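Local coordinates for protein argonaute (Marinitoga piezophila, PDB 5I4A) that uses short guide RNAs with a 5'-hydroxyl end to bind complementary target DNA or RNA and cleaves the target as a metal-dependent endonuclease, at residues I11-K16 with K85-T90; F42-S47 with F60-K65; N567-Y572 with Y593-I598. All coordinates share one frame; numbering follows the deposited sequence.

Contact 1. Residues I11-K16 with K85-T90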
loop_
_atom_site.group_PDB
_atom_site.type_symbol
_atom_site.label_atom_id
_atom_site.label_comp_id
_atom_site.label_asym_id
_atom_site.label_seq_id
_atom_site.Cartn_x
_atom_site.Cartn_y
_atom_site.Cartn_z
ATOM N N ILE A 11 -23.170 15.100 -1.470
ATOM C CA ILE A 11 -24.330 14.377 -0.965
ATOM C C ILE A 11 -25.320 15.390 -0.411
ATOM O O ILE A 11 -24.987 16.170 0.489
ATOM C CB ILE A 11 -23.921 13.354 0.104
ATOM C CG1 ILE A 11 -23.156 12.199 -0.551
ATOM C CG2 ILE A 11 -25.142 12.852 0.865
ATOM C CD1 ILE A 11 -22.223 11.469 0.383
ATOM N N ASP A 12 -26.538 15.383 -0.947
ATOM C CA ASP A 12 -27.587 16.331 -0.570
ATOM C C ASP A 12 -28.754 15.555 0.036
ATOM O O ASP A 12 -29.743 15.261 -0.638
ATOM C CB ASP A 12 -28.029 17.166 -1.777
ATOM C CG ASP A 12 -29.099 18.181 -1.422
ATOM O OD1 ASP A 12 -28.751 19.237 -0.855
ATOM O OD2 ASP A 12 -30.288 17.925 -1.708
ATOM N N ILE A 13 -28.626 15.219 1.316
ATOM C CA ILE A 13 -29.692 14.571 2.080
ATOM C C ILE A 13 -29.705 15.161 3.480
ATOM O O ILE A 13 -28.721 15.771 3.919
ATOM C CB ILE A 13 -29.507 13.040 2.156
ATOM C CG1 ILE A 13 -28.258 12.690 2.964
ATOM C CG2 ILE A 13 -29.459 12.411 0.769
ATOM C CD1 ILE A 13 -28.153 11.220 3.307
ATOM N N PRO A 14 -30.816 15.011 4.203
ATOM C CA PRO A 14 -30.835 15.441 5.607
ATOM C C PRO A 14 -29.731 14.768 6.409
ATOM O O PRO A 14 -29.501 13.562 6.292
ATOM C CB PRO A 14 -32.224 15.012 6.089
ATOM C CG PRO A 14 -33.064 15.038 4.857
ATOM C CD PRO A 14 -32.158 14.619 3.730
ATOM N N LYS A 15 -29.043 15.562 7.230
ATOM C CA LYS A 15 -27.954 15.055 8.067
ATOM C C LYS A 15 -28.518 14.412 9.335
ATOM O O LYS A 15 -28.253 14.833 10.461
ATOM C CB LYS A 15 -26.967 16.164 8.414
ATOM C CG LYS A 15 -26.195 16.751 7.238
ATOM C CD LYS A 15 -26.058 15.773 6.081
ATOM C CE LYS A 15 -25.353 16.425 4.902
ATOM N NZ LYS A 15 -25.596 15.705 3.620
ATOM N N LYS A 16 -29.310 13.363 9.128
ATOM C CA LYS A 16 -29.955 12.676 10.236
ATOM C C LYS A 16 -30.260 11.243 9.825
ATOM O O LYS A 16 -30.437 10.944 8.642
ATOM C CB LYS A 16 -31.237 13.398 10.665
ATOM C CG LYS A 16 -32.272 13.509 9.562
ATOM C CD LYS A 16 -33.539 14.197 10.041
ATOM C CE LYS A 16 -33.346 15.698 10.151
ATOM N NZ LYS A 16 -34.596 16.375 10.594
ATOM N N LYS A 85 -20.331 8.541 12.876
ATOM C CA LYS A 85 -20.070 7.217 12.327
ATOM C C LYS A 85 -21.364 6.511 11.944
ATOM O O LYS A 85 -21.413 5.797 10.936
ATOM C CB LYS A 85 -19.268 6.385 13.324
ATOM C CG LYS A 85 -17.915 6.991 13.654
ATOM C CD LYS A 85 -16.943 5.964 14.204
ATOM C CE LYS A 85 -15.516 6.326 13.819
ATOM N NZ LYS A 85 -15.207 7.756 14.111
ATOM N N LEU A 86 -22.425 6.700 12.734
ATOM C CA LEU A 86 -23.708 6.092 12.400
ATOM C C LEU A 86 -24.240 6.624 11.076
ATOM O O LEU A 86 -24.771 5.862 10.259
ATOM C CB LEU A 86 -24.718 6.340 13.519
ATOM C CG LEU A 86 -26.138 5.803 13.323
ATOM C CD1 LEU A 86 -26.111 4.318 13.010
ATOM C CD2 LEU A 86 -26.984 6.077 14.556
ATOM N N PHE A 87 -24.105 7.933 10.845
ATOM C CA PHE A 87 -24.545 8.503 9.577
ATOM C C PHE A 87 -23.763 7.914 8.409
ATOM O O PHE A 87 -24.347 7.565 7.376
ATOM C CB PHE A 87 -24.402 10.026 9.609
ATOM C CG PHE A 87 -24.796 10.701 8.323
ATOM C CD1 PHE A 87 -26.118 11.025 8.077
ATOM C CD2 PHE A 87 -23.846 11.008 7.362
ATOM C CE1 PHE A 87 -26.486 11.641 6.896
ATOM C CE2 PHE A 87 -24.208 11.625 6.179
ATOM C CZ PHE A 87 -25.528 11.939 5.947
ATOM N N VAL A 88 -22.443 7.790 8.559
ATOM C CA VAL A 88 -21.609 7.262 7.482
ATOM C C VAL A 88 -21.907 5.784 7.253
ATOM O O VAL A 88 -22.040 5.329 6.111
ATOM C CB VAL A 88 -20.120 7.498 7.796
ATOM C CG1 VAL A 88 -19.237 6.787 6.777
ATOM C CG2 VAL A 88 -19.813 8.986 7.823
ATOM N N LYS A 89 -22.006 5.014 8.337
ATOM C CA LYS A 89 -22.353 3.602 8.219
ATOM C C LYS A 89 -23.689 3.428 7.508
ATOM O O LYS A 89 -23.823 2.601 6.598
ATOM C CB LYS A 89 -22.391 2.962 9.605
ATOM C CG LYS A 89 -23.045 1.594 9.649
ATOM C CD LYS A 89 -23.228 1.131 11.085
ATOM C CE LYS A 89 -23.905 -0.228 11.151
ATOM N NZ LYS A 89 -24.063 -0.687 12.558
ATOM N N THR A 90 -24.687 4.221 7.905
ATOM C CA THR A 90 -26.009 4.126 7.293
ATOM C C THR A 90 -25.964 4.497 5.817
ATOM O O THR A 90 -26.592 3.834 4.982
ATOM C CB THR A 90 -26.988 5.030 8.038
ATOM O OG1 THR A 90 -26.949 4.725 9.439
ATOM C CG2 THR A 90 -28.402 4.830 7.517
#
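Phe87 presents its ring to four consecutive residues, Ile13 to Lys16, and supplies all the surface that segment 85-90 gives to this contact. Its CE1 comes within 3.6 Å of Pro14 O, which lies at the ring edge near the ring plane. Lys16 N lies 4.0 Å from CE1 and 4.1 Å from CD1 of Phe87, neither over the face nor at the edge. Next along the rim, Phe87 CZ is met by two aliphatic groups: Ile13 CD1 at 3.8 Å and Lys15 CD at 3.9 Å, both approaching obliquely. Because CG of Phe87 stands anti to its backbone N (chi1 178°), the ring leaves helix 84-101 toward the loop. This is the N-terminal domain, where the loop between strands 8-10 and 16-22 turns past the first turns of that helix; Lys15 is the centre of an inverse gamma turn, closed by a weak bond from Lys16 N to Pro14 O, so the carbonyl at the phenyl edge belongs to the turn itself. A serine at Phe87 would probably leave Ile13 CD1 and Lys15 CD without their apolar partner and open a gap between helix and loop. In the second shell, the Lys15 chain bends at chi2 and folds back, bringing NZ to Ile13 O at 3.1 Å, with the donor tilted 20° from the carbonyl plane; a weaker bond reaches Ile11 O. Tyr144 meets the Phe87 ring with planes at about 50°, and Ile17 of strand 16-22 also touches it. Val88 and Lys89 pack on a sugar and an adenine base of the bound RNA.

Contact 2. Residues F42-S47 with F60-K65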
loop_
_atom_site.group_PDB
_atom_site.type_symbol
_atom_site.label_atom_id
_atom_site.label_comp_id
_atom_site.label_asym_id
_atom_site.label_seq_id
_atom_site.Cartn_x
_atom_site.Cartn_y
_atom_site.Cartn_z
ATOM N N PHE A 42 -30.508 -4.762 2.588
ATOM C CA PHE A 42 -30.158 -3.774 3.604
ATOM C C PHE A 42 -30.278 -4.444 4.961
ATOM O O PHE A 42 -31.363 -4.913 5.320
ATOM C CB PHE A 42 -31.078 -2.555 3.511
ATOM C CG PHE A 42 -30.599 -1.368 4.293
ATOM C CD1 PHE A 42 -30.701 -1.343 5.674
ATOM C CD2 PHE A 42 -30.059 -0.269 3.645
ATOM C CE1 PHE A 42 -30.265 -0.251 6.394
ATOM C CE2 PHE A 42 -29.622 0.829 4.362
ATOM C CZ PHE A 42 -29.725 0.838 5.738
ATOM N N LYS A 43 -29.184 -4.475 5.717
ATOM C CA LYS A 43 -29.136 -5.279 6.929
ATOM C C LYS A 43 -30.041 -4.700 8.012
ATOM O O LYS A 43 -29.936 -3.521 8.363
ATOM C CB LYS A 43 -27.700 -5.378 7.442
ATOM C CG LYS A 43 -27.498 -6.444 8.509
ATOM C CD LYS A 43 -26.036 -6.845 8.626
ATOM C CE LYS A 43 -25.884 -8.186 9.328
ATOM N NZ LYS A 43 -24.497 -8.717 9.194
ATOM N N PHE A 44 -30.937 -5.539 8.527
ATOM C CA PHE A 44 -31.692 -5.261 9.738
ATOM C C PHE A 44 -30.946 -5.827 10.941
ATOM O O PHE A 44 -30.267 -6.852 10.845
ATOM C CB PHE A 44 -33.088 -5.888 9.677
ATOM C CG PHE A 44 -34.061 -5.161 8.787
ATOM C CD1 PHE A 44 -33.856 -5.091 7.419
ATOM C CD2 PHE A 44 -35.201 -4.580 9.320
ATOM C CE1 PHE A 44 -34.757 -4.433 6.601
ATOM C CE2 PHE A 44 -36.108 -3.920 8.506
ATOM C CZ PHE A 44 -35.888 -3.848 7.146
ATOM N N GLN A 45 -31.084 -5.159 12.080
ATOM C CA GLN A 45 -30.564 -5.670 13.339
ATOM C C GLN A 45 -31.719 -6.162 14.203
ATOM O O GLN A 45 -32.879 -5.796 13.997
ATOM C CB GLN A 45 -29.748 -4.599 14.075
ATOM C CG GLN A 45 -28.916 -5.127 15.242
ATOM C CD GLN A 45 -28.030 -6.295 14.860
ATOM O OE1 GLN A 45 -27.337 -6.258 13.843
ATOM N NE2 GLN A 45 -28.053 -7.345 15.675
ATOM N N ASP A 46 -31.391 -7.014 15.172
ATOM C CA ASP A 46 -32.383 -7.635 16.034
ATOM C C ASP A 46 -31.998 -7.460 17.496
ATOM O O ASP A 46 -30.827 -7.278 17.840
ATOM C CB ASP A 46 -32.539 -9.129 15.722
ATOM C CG ASP A 46 -31.280 -9.921 16.022
ATOM O OD1 ASP A 46 -31.135 -10.400 17.165
ATOM O OD2 ASP A 46 -30.434 -10.063 15.112
ATOM N N SER A 47 -33.016 -7.513 18.354
ATOM C CA SER A 47 -32.825 -7.556 19.798
ATOM C C SER A 47 -33.359 -8.875 20.338
ATOM O O SER A 47 -33.515 -9.845 19.588
ATOM C CB SER A 47 -33.526 -6.379 20.481
ATOM O OG SER A 47 -33.584 -6.567 21.888
ATOM N N PHE A 60 -38.090 5.584 1.800
ATOM C CA PHE A 60 -37.497 4.250 1.862
ATOM C C PHE A 60 -38.655 3.263 1.976
ATOM O O PHE A 60 -39.225 3.090 3.058
ATOM C CB PHE A 60 -36.537 4.139 3.042
ATOM C CG PHE A 60 -35.678 2.903 3.026
ATOM C CD1 PHE A 60 -36.239 1.645 3.165
ATOM C CD2 PHE A 60 -34.302 3.004 2.905
ATOM C CE1 PHE A 60 -35.450 0.512 3.159
ATOM C CE2 PHE A 60 -33.508 1.873 2.903
ATOM C CZ PHE A 60 -34.087 0.624 3.030
ATOM N N GLN A 61 -38.996 2.618 0.864
ATOM C CA GLN A 61 -40.115 1.683 0.818
ATOM C C GLN A 61 -39.601 0.288 1.162
ATOM O O GLN A 61 -38.841 -0.311 0.394
ATOM C CB GLN A 61 -40.779 1.711 -0.555
ATOM C CG GLN A 61 -41.304 3.083 -0.964
ATOM C CD GLN A 61 -42.592 3.462 -0.254
ATOM O OE1 GLN A 61 -42.576 3.935 0.882
ATOM N NE2 GLN A 61 -43.719 3.256 -0.928
ATOM N N ILE A 62 -40.022 -0.231 2.312
ATOM C CA ILE A 62 -39.544 -1.521 2.796
ATOM C C ILE A 62 -40.353 -2.647 2.162
ATOM O O ILE A 62 -41.556 -2.521 1.908
ATOM C CB ILE A 62 -39.601 -1.568 4.336
ATOM C CG1 ILE A 62 -38.706 -0.477 4.926
ATOM C CG2 ILE A 62 -39.176 -2.933 4.866
ATOM C CD1 ILE A 62 -38.733 -0.411 6.438
ATOM N N THR A 63 -39.674 -3.758 1.896
ATOM C CA THR A 63 -40.264 -4.959 1.315
ATOM C C THR A 63 -40.281 -6.068 2.378
ATOM O O THR A 63 -39.330 -6.190 3.144
ATOM C CB THR A 63 -39.457 -5.399 0.060
ATOM O OG1 THR A 63 -39.660 -4.452 -0.997
ATOM C CG2 THR A 63 -39.841 -6.790 -0.426
ATOM N N PRO A 64 -41.362 -6.869 2.446
ATOM C CA PRO A 64 -42.577 -6.834 1.621
ATOM C C PRO A 64 -43.499 -5.664 1.935
ATOM O O PRO A 64 -43.304 -4.967 2.931
ATOM C CB PRO A 64 -43.262 -8.161 1.953
ATOM C CG PRO A 64 -42.790 -8.495 3.317
ATOM C CD PRO A 64 -41.376 -8.002 3.389
ATOM N N LYS A 65 -44.497 -5.460 1.074
ATOM C CA LYS A 65 -45.433 -4.359 1.270
ATOM C C LYS A 65 -46.132 -4.464 2.619
ATOM O O LYS A 65 -46.169 -3.498 3.387
ATOM C CB LYS A 65 -46.455 -4.332 0.135
ATOM C CG LYS A 65 -47.347 -3.100 0.136
ATOM C CD LYS A 65 -48.761 -3.461 -0.273
ATOM C CE LYS A 65 -49.156 -2.793 -1.573
ATOM N NZ LYS A 65 -50.024 -3.688 -2.394
#
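The backbones of 42-47 and 60-65 stay well apart, the nearest CA atoms being those of Phe42 and Ile62 at 9.7 Å, so the interval is bridged by side chains. Two pairs do so. Phe42 and Phe60 form a T-shaped (edge-to-face) pair: the ring planes stand at 83°, the centroids are 5.5 Å apart, and Phe60 supplies the edge while Phe42 supplies the face. The atoms that define the approach are Phe60 CE2, 4.1 Å from Phe42 CD2, and its neighbour Phe60 CZ, 4.2 Å from the same carbon. In such a geometry the slightly positive C-H rim of one ring faces the electron-rich face of the other. Both rings extend from their own backbones with CG opposite the backbone N (chi1 -167° for Phe42 and -168° for Phe60), and from there they meet across the interval.

Both segments belong to the N-terminal domain. They flank strand 51-56 in sequence, and strand 45-46 pairs with it at one side of the domain's four-stranded antiparallel sheet. Ile53 of that strand touches both Phe42 and Phe44, while Ile55 lies against Phe60. The second pair is Phe44 with Ile62: the CG2 methyl of Ile62 comes to the ring edge near its plane, with Phe44 CZ 4.1 Å away. Although the CB of Phe44 does not aim at the other segment, its ring end comes nearer to it. Phe22 of strand 16-22 contacts both members of this pair, and helix 29-40 adds Ala33 and Leu36 against Phe44. From helix 84-101, Lys97 touches both Phe42 and Phe60.

Contact 3. Residues N567-Y572 with Y593-I598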
loop_
_atom_site.group_PDB
_atom_site.type_symbol
_atom_site.label_atom_id
_atom_site.label_comp_id
_atom_site.label_asym_id
_atom_site.label_seq_id
_atom_site.Cartn_x
_atom_site.Cartn_y
_atom_site.Cartn_z
ATOM N N ASN A 567 -7.450 20.829 6.406
ATOM C CA ASN A 567 -6.615 19.831 7.065
ATOM C C ASN A 567 -6.428 18.562 6.244
ATOM O O ASN A 567 -5.844 17.597 6.749
ATOM C CB ASN A 567 -7.202 19.477 8.434
ATOM C CG ASN A 567 -6.892 20.520 9.488
ATOM O OD1 ASN A 567 -7.401 21.640 9.441
ATOM N ND2 ASN A 567 -6.056 20.154 10.453
ATOM N N THR A 568 -6.896 18.525 4.998
ATOM C CA THR A 568 -6.872 17.302 4.204
ATOM C C THR A 568 -6.323 17.603 2.819
ATOM O O THR A 568 -6.870 18.448 2.102
ATOM C CB THR A 568 -8.269 16.685 4.105
ATOM O OG1 THR A 568 -8.935 16.829 5.365
ATOM C CG2 THR A 568 -8.171 15.205 3.777
ATOM N N TYR A 569 -5.251 16.906 2.444
ATOM C CA TYR A 569 -4.632 17.043 1.134
ATOM C C TYR A 569 -4.489 15.673 0.487
ATOM O O TYR A 569 -4.568 14.635 1.149
ATOM C CB TYR A 569 -3.245 17.703 1.217
ATOM C CG TYR A 569 -3.245 19.165 1.605
ATOM C CD1 TYR A 569 -3.569 19.560 2.895
ATOM C CD2 TYR A 569 -2.892 20.148 0.688
ATOM C CE1 TYR A 569 -3.560 20.892 3.257
ATOM C CE2 TYR A 569 -2.877 21.486 1.043
ATOM C CZ TYR A 569 -3.211 21.850 2.329
ATOM O OH TYR A 569 -3.198 23.178 2.688
ATOM N N ILE A 570 -4.271 15.685 -0.825
ATOM C CA ILE A 570 -3.966 14.486 -1.594
ATOM C C ILE A 570 -2.789 14.799 -2.498
ATOM O O ILE A 570 -2.813 15.798 -3.225
ATOM C CB ILE A 570 -5.158 14.012 -2.447
ATOM C CG1 ILE A 570 -6.411 13.854 -1.600
ATOM C CG2 ILE A 570 -4.832 12.696 -3.141
ATOM C CD1 ILE A 570 -7.602 13.418 -2.407
ATOM N N TYR A 571 -1.766 13.954 -2.463
ATOM C CA TYR A 571 -0.700 14.036 -3.445
ATOM C C TYR A 571 -0.707 12.784 -4.309
ATOM O O TYR A 571 -1.093 11.697 -3.865
ATOM C CB TYR A 571 0.674 14.250 -2.790
ATOM C CG TYR A 571 1.288 13.056 -2.089
ATOM C CD1 TYR A 571 1.981 12.083 -2.803
ATOM C CD2 TYR A 571 1.221 12.929 -0.708
ATOM C CE1 TYR A 571 2.558 11.000 -2.164
ATOM C CE2 TYR A 571 1.800 11.851 -0.061
ATOM C CZ TYR A 571 2.465 10.889 -0.793
ATOM O OH TYR A 571 3.042 9.814 -0.155
ATOM N N TYR A 572 -0.304 12.961 -5.562
ATOM C CA TYR A 572 -0.213 11.868 -6.527
ATOM C C TYR A 572 1.248 11.730 -6.921
ATOM O O TYR A 572 1.749 12.519 -7.742
ATOM C CB TYR A 572 -1.091 12.140 -7.748
ATOM C CG TYR A 572 -2.571 12.203 -7.422
ATOM C CD1 TYR A 572 -3.131 13.341 -6.854
ATOM C CD2 TYR A 572 -3.408 11.123 -7.682
ATOM C CE1 TYR A 572 -4.477 13.402 -6.551
ATOM C CE2 TYR A 572 -4.756 11.173 -7.382
ATOM C CZ TYR A 572 -5.287 12.317 -6.817
ATOM O OH TYR A 572 -6.628 12.378 -6.516
ATOM N N TYR A 593 4.939 24.959 12.220
ATOM C CA TYR A 593 4.721 24.851 10.789
ATOM C C TYR A 593 3.244 25.008 10.467
ATOM O O TYR A 593 2.375 24.569 11.228
ATOM C CB TYR A 593 5.208 23.498 10.268
ATOM C CG TYR A 593 6.703 23.314 10.277
ATOM C CD1 TYR A 593 7.516 24.070 9.444
ATOM C CD2 TYR A 593 7.301 22.364 11.092
ATOM C CE1 TYR A 593 8.885 23.897 9.438
ATOM C CE2 TYR A 593 8.670 22.183 11.091
ATOM C CZ TYR A 593 9.458 22.951 10.262
ATOM O OH TYR A 593 10.823 22.774 10.258
ATOM N N THR A 594 2.964 25.638 9.334
ATOM C CA THR A 594 1.607 25.655 8.819
ATOM C C THR A 594 1.267 24.289 8.234
ATOM O O THR A 594 2.143 23.455 7.996
ATOM C CB THR A 594 1.440 26.735 7.749
ATOM O OG1 THR A 594 2.132 26.340 6.558
ATOM C CG2 THR A 594 2.001 28.063 8.241
ATOM N N ILE A 595 -0.030 24.065 8.012
ATOM C CA ILE A 595 -0.466 22.830 7.363
ATOM C C ILE A 595 0.233 22.674 6.021
ATOM O O ILE A 595 0.798 21.618 5.713
ATOM C CB ILE A 595 -1.997 22.813 7.210
ATOM C CG1 ILE A 595 -2.677 22.937 8.575
ATOM C CG2 ILE A 595 -2.452 21.546 6.502
ATOM C CD1 ILE A 595 -2.217 21.908 9.579
ATOM N N GLU A 596 0.233 23.742 5.216
ATOM C CA GLU A 596 0.870 23.701 3.901
ATOM C C GLU A 596 2.332 23.279 3.994
ATOM O O GLU A 596 2.818 22.506 3.160
ATOM C CB GLU A 596 0.760 25.067 3.220
ATOM C CG GLU A 596 -0.658 25.501 2.885
ATOM C CD GLU A 596 -1.375 26.152 4.055
ATOM O OE1 GLU A 596 -0.764 26.283 5.136
ATOM O OE2 GLU A 596 -2.550 26.539 3.890
ATOM N N GLU A 597 3.050 23.781 5.000
ATOM C CA GLU A 597 4.454 23.421 5.159
ATOM C C GLU A 597 4.609 21.967 5.586
ATOM O O GLU A 597 5.509 21.268 5.108
ATOM C CB GLU A 597 5.119 24.354 6.169
ATOM C CG GLU A 597 5.320 25.770 5.662
ATOM C CD GLU A 597 5.622 26.745 6.779
ATOM O OE1 GLU A 597 5.229 26.467 7.931
ATOM O OE2 GLU A 597 6.250 27.788 6.506
ATOM N N ILE A 598 3.740 21.497 6.483
ATOM C CA ILE A 598 3.772 20.097 6.899
ATOM C C ILE A 598 3.495 19.184 5.711
ATOM O O ILE A 598 4.164 18.163 5.519
ATOM C CB ILE A 598 2.767 19.853 8.039
ATOM C CG1 ILE A 598 3.144 20.682 9.268
ATOM C CG2 ILE A 598 2.712 18.376 8.396
ATOM C CD1 ILE A 598 2.152 20.558 10.411
HETATM O O HOH W 1 -3.558 26.294 1.572
HETATM O O HOH W 2 -4.345 24.007 4.969
#
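Tyr569, on strand 568-571 between strands 560-565 and 582-589 of the mixed sheet in the RNase H-fold PIWI domain, crosses to the first turn of helix 595-605. From the backbone its CB points toward the helix, and CG, opposite the carbonyl carbon, carries the ring past Ile595. Along the ring, CE1 is the atom that touches: it lies 3.5 Å from Ile595 CG2, an oblique approach to neither face nor edge. At the tip, Tyr569 OH sits 3.4 Å from Glu596 CG, with the glutamate's carboxylate turned 81° from the phenol plane. Hydroxyl and carboxylate are joined through water instead of directly. One water lies in the ring plane at its edge, 2.7 Å from Tyr569 OH, and donates weakly to Glu596 OE2; the other binds the hydroxyl weakly but gives a short bond to the same oxygen. The bend of the Glu596 chain at chi2 helps bring the carboxylate to these waters, and Lys563 of the adjoining strand makes a long, weak ion pair with OE2, which would probably help to balance its negative charge. Asn567 also takes part, its ND2 4.3 Å from Ile595 CD1, while that amide donates to Ile586 O on strand 582-589.

The helix start against which Tyr569 packs is fixed by a capping box. Thr594 is the N-cap residue: Glu597 N reaches Thr594 OG1, and in return Thr594 N bonds to Glu597 OE1 at 2.8 Å, N-H...O angle 163°, meeting that oxygen on its anti side, 28° out of the carboxylate plane.

In the fold
Contacts 1 and 2 both belong to the N-terminal domain, with centres 18 Å apart and nearest atoms about 4 Å apart without touching. Contact 2 is nested within the chain loop closed by contact 1. They share helix 84-101, which carries one segment of contact 1 and lends residues to the rings of contact 2, and both reach the four-stranded antiparallel sheet through strands 16-22 and 51-56. Contact 3 comes much later along the chain, in the PIWI domain, with its centre 27 Å from that of contact 1 and 43 Å from that of contact 2. The first two lie in the PAZ lobe, which includes the N-terminal domain, and the third in the PIWI lobe, away from its annotated active-site residues.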